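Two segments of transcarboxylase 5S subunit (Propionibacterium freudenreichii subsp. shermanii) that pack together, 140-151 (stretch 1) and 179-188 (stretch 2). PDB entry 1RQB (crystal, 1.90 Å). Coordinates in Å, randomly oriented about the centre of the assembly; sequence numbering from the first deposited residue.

Stretch 1 140-151: MNDPRNMAHAMA
Stretch 2, residues 179-188: KLAGQLLDMG

The two segments of the transcarboxylase 5S subunit illustrate a common principle: a helix end can be packed against another helix and the loop that leads into it mainly by apolar side chains, with no direct hydrogen bond between them and one water bridging their backbones at the margin. The contact buries 423 Å² in total and runs in register, the CA of Pro-143 lying 6.9 Å from the CA of Leu-184 and the CA of Ala-147 6.4 Å from the CA of Met-187, so both chains advance the same way along the contact.

Stretch 1 opens as loop, with Asn-141 at phi/psi 64/30, and is helical by Ala-147. Asp-142 (-88/108, chi1 t) caps the coming helix: its OD1 accepts from Arg-144 N at 3.0 Å. The side chain of Arg-144 (m, t, m) turns back to the same carboxylate, with NE 3.2 Å from Asp-142 OD1 and NH2 3.1 Å from Asp-142 OD2 in a salt bridge. This charged pair lies within its own segment, and the CA-to-CB bonds of Asp-142 and Arg-144 both point away from stretch 2. Stretch 2 is regular helix through Asp-186; Met-187 (-97/28) then departs from helical angles, and Gly-188 follows at 85/10, where a side chain would be jammed against the preceding carbonyl.

Pro-143 (-57/-29, C-gamma exo) points toward stretch 2, and its CG meets Leu-180 CD2 at 3.4 Å, a tight carbon-carbon contact. Leu-180 has an unusual chi1 of -112° with chi2 t, and its CD1 also lies 3.8 Å from Asn-141 CB. Gln-183 (m, t, chi3 -64°) adds a looser touch, its OE1 3.8 Å from Pro-143 CG.

The largest share of covered area belongs to selenomethionine Met-187 (p, t, p), which touches Pro-143, Ala-147 and Met-150. Its CE sits 3.7 Å from Pro-143 CB, and its SE lies 3.7 Å from Ala-147 CA and 3.9 Å from Ala-147 CB. Met-150 (chi1 m, chi2 -149°, chi3 -92°), also selenomethionine, brings its CE to 3.6 Å from Met-187 SE and 3.9 Å from Leu-184 CD2. Leu-184 (m, t) starts sideways but ends nearer stretch 1, where CD2 also packs 4.0 Å from the SE of selenomethionine Met-146 (m, t, chi3 -114°). Flexible, polarizable selenoether chains suit such dispersion contacts.

The water donates to Ala-147 O at 2.6 Å and, weakly, to Met-187 O at 3.4 Å.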

# COMPACT_ATOMS: atom_id res chain seq x y z
N MSE A 140 -6.46 -5.71 -27.13
CA MSE A 140 -6.31 -7.14 -27.42
C MSE A 140 -4.85 -7.47 -27.76
O MSE A 140 -4.54 -8.61 -28.10
CB MSE A 140 -7.21 -7.52 -28.58
CG MSE A 140 -8.66 -7.13 -28.36
SE MSE A 140 -9.85 -8.63 -28.56
CE MSE A 140 -9.80 -8.75 -30.50
N ASN A 141 -3.97 -6.48 -27.66
CA ASN A 141 -2.54 -6.64 -27.97
C ASN A 141 -2.33 -6.97 -29.45
O ASN A 141 -1.37 -7.65 -29.80
CB ASN A 141 -1.88 -7.73 -27.12
CG ASN A 141 -1.49 -7.25 -25.75
OD1 ASN A 141 -1.26 -6.06 -25.53
ND2 ASN A 141 -1.38 -8.18 -24.80
N ASP A 142 -3.22 -6.49 -30.32
CA ASP A 142 -3.06 -6.71 -31.77
C ASP A 142 -2.20 -5.56 -32.30
O ASP A 142 -2.65 -4.42 -32.38
CB ASP A 142 -4.43 -6.71 -32.45
CG ASP A 142 -4.36 -7.02 -33.94
OD1 ASP A 142 -3.24 -6.98 -34.52
OD2 ASP A 142 -5.42 -7.30 -34.53
N PRO A 143 -0.94 -5.84 -32.66
CA PRO A 143 -0.03 -4.80 -33.17
C PRO A 143 -0.54 -4.04 -34.39
O PRO A 143 -0.19 -2.87 -34.59
CB PRO A 143 1.25 -5.58 -33.48
CG PRO A 143 1.15 -6.80 -32.61
CD PRO A 143 -0.30 -7.16 -32.72
N ARG A 144 -1.36 -4.69 -35.20
CA ARG A 144 -1.89 -4.05 -36.42
C ARG A 144 -2.75 -2.84 -36.06
O ARG A 144 -2.79 -1.87 -36.81
CB ARG A 144 -2.71 -5.05 -37.22
CG ARG A 144 -1.91 -6.28 -37.60
CD ARG A 144 -2.77 -7.27 -38.36
NE ARG A 144 -3.95 -7.64 -37.58
CZ ARG A 144 -4.93 -8.40 -38.04
NH1 ARG A 144 -4.88 -8.88 -39.28
NH2 ARG A 144 -5.97 -8.69 -37.27
N ASN A 145 -3.43 -2.89 -34.92
CA ASN A 145 -4.27 -1.76 -34.48
C ASN A 145 -3.42 -0.62 -33.94
O ASN A 145 -3.91 0.49 -33.74
CB ASN A 145 -5.25 -2.20 -33.39
CG ASN A 145 -6.34 -3.11 -33.91
OD1 ASN A 145 -6.66 -3.09 -35.10
ND2 ASN A 145 -6.92 -3.90 -33.02
N MSE A 146 -2.14 -0.87 -33.72
CA MSE A 146 -1.26 0.18 -33.17
C MSE A 146 -0.36 0.78 -34.25
O MSE A 146 0.10 1.91 -34.12
CB MSE A 146 -0.35 -0.42 -32.07
CG MSE A 146 -1.09 -1.03 -30.88
SE MSE A 146 0.16 -1.65 -29.51
CE MSE A 146 -0.16 -3.57 -29.60
N ALA A 147 -0.13 0.01 -35.31
CA ALA A 147 0.80 0.35 -36.40
C ALA A 147 0.60 1.75 -37.00
O ALA A 147 1.57 2.49 -37.16
CB ALA A 147 0.71 -0.71 -37.50
N HIS A 148 -0.62 2.13 -37.35
CA HIS A 148 -0.77 3.44 -38.01
C HIS A 148 -0.54 4.61 -37.05
O HIS A 148 0.06 5.62 -37.44
CB HIS A 148 -2.13 3.59 -38.66
CG HIS A 148 -2.18 4.72 -39.64
ND1 HIS A 148 -1.47 4.70 -40.83
CD2 HIS A 148 -2.79 5.93 -39.59
CE1 HIS A 148 -1.65 5.85 -41.46
NE2 HIS A 148 -2.44 6.61 -40.73
N ALA A 149 -1.03 4.51 -35.82
CA ALA A 149 -0.86 5.61 -34.86
C ALA A 149 0.63 5.84 -34.60
O ALA A 149 1.11 6.97 -34.54
CB ALA A 149 -1.57 5.26 -33.53
N MSE A 150 1.38 4.75 -34.50
CA MSE A 150 2.81 4.88 -34.21
C MSE A 150 3.57 5.47 -35.40
O MSE A 150 4.56 6.18 -35.20
CB MSE A 150 3.38 3.55 -33.80
CG MSE A 150 2.78 3.17 -32.49
SE MSE A 150 4.03 2.19 -31.56
CE MSE A 150 3.38 0.58 -32.23
N ALA A 151 3.14 5.17 -36.62
CA ALA A 151 3.81 5.75 -37.79
C ALA A 151 3.55 7.26 -37.79
O ALA A 151 4.41 8.06 -38.14
CB ALA A 151 3.28 5.13 -39.07
N LYS A 179 8.01 -11.96 -28.26
CA LYS A 179 7.61 -11.90 -29.67
C LYS A 179 6.90 -10.58 -29.95
O LYS A 179 7.17 -9.91 -30.95
CB LYS A 179 6.67 -13.07 -30.02
CG LYS A 179 6.01 -12.96 -31.40
CD LYS A 179 5.01 -14.09 -31.62
CE LYS A 179 4.21 -13.89 -32.90
NZ LYS A 179 5.06 -13.75 -34.11
N LEU A 180 5.98 -10.20 -29.07
CA LEU A 180 5.22 -8.95 -29.23
C LEU A 180 6.17 -7.75 -29.19
O LEU A 180 6.04 -6.83 -29.99
CB LEU A 180 4.17 -8.81 -28.11
CG LEU A 180 2.71 -8.90 -28.52
CD1 LEU A 180 1.84 -8.60 -27.30
CD2 LEU A 180 2.41 -7.90 -29.65
N ALA A 181 7.12 -7.77 -28.26
CA ALA A 181 8.09 -6.67 -28.17
C ALA A 181 8.80 -6.51 -29.52
O ALA A 181 9.03 -5.40 -29.99
CB ALA A 181 9.11 -6.95 -27.07
N GLY A 182 9.15 -7.63 -30.14
CA GLY A 182 9.85 -7.60 -31.42
C GLY A 182 9.00 -6.98 -32.52
O GLY A 182 9.50 -6.22 -33.35
N GLN A 183 7.71 -7.31 -32.52
CA GLN A 183 6.80 -6.75 -33.53
C GLN A 183 6.66 -5.24 -33.32
O GLN A 183 6.56 -4.48 -34.28
CB GLN A 183 5.43 -7.42 -33.44
CG GLN A 183 5.46 -8.90 -33.76
CD GLN A 183 4.15 -9.59 -33.47
OE1 GLN A 183 3.71 -9.66 -32.33
NE2 GLN A 183 3.52 -10.11 -34.51
N LEU A 184 6.67 -4.80 -32.07
CA LEU A 184 6.54 -3.36 -31.80
C LEU A 184 7.81 -2.63 -32.24
O LEU A 184 7.74 -1.55 -32.83
CB LEU A 184 6.28 -3.12 -30.31
CG LEU A 184 4.92 -3.66 -29.85
CD1 LEU A 184 4.80 -3.54 -28.33
CD2 LEU A 184 3.81 -2.87 -30.54
N LEU A 185 8.97 -3.20 -31.95
CA LEU A 185 10.23 -2.56 -32.36
C LEU A 185 10.29 -2.51 -33.89
O LEU A 185 10.84 -1.56 -34.46
CB LEU A 185 11.42 -3.35 -31.85
CG LEU A 185 11.65 -3.36 -30.34
CD1 LEU A 185 12.67 -4.44 -30.00
CD2 LEU A 185 12.13 -1.97 -29.88
N ASP A 186 9.73 -3.52 -34.55
CA ASP A 186 9.75 -3.58 -36.02
C ASP A 186 8.88 -2.48 -36.63
O ASP A 186 9.13 -2.05 -37.76
CB ASP A 186 9.28 -4.95 -36.52
CG ASP A 186 10.32 -6.03 -36.33
OD1 ASP A 186 11.50 -5.69 -36.09
OD2 ASP A 186 9.96 -7.23 -36.42
N MSE A 187 7.86 -2.03 -35.91
CA MSE A 187 7.02 -0.96 -36.46
C MSE A 187 7.45 0.41 -35.95
O MSE A 187 6.64 1.34 -35.86
CB MSE A 187 5.54 -1.23 -36.20
CG MSE A 187 5.13 -1.44 -34.77
SE MSE A 187 3.25 -1.94 -34.77
CE MSE A 187 3.37 -3.60 -35.77
N GLY A 188 8.74 0.52 -35.62
CA GLY A 188 9.31 1.79 -35.19
C GLY A 188 9.26 2.29 -33.76
O GLY A 188 9.61 3.44 -33.50
O HOH W 1 3.93 1.61 -37.91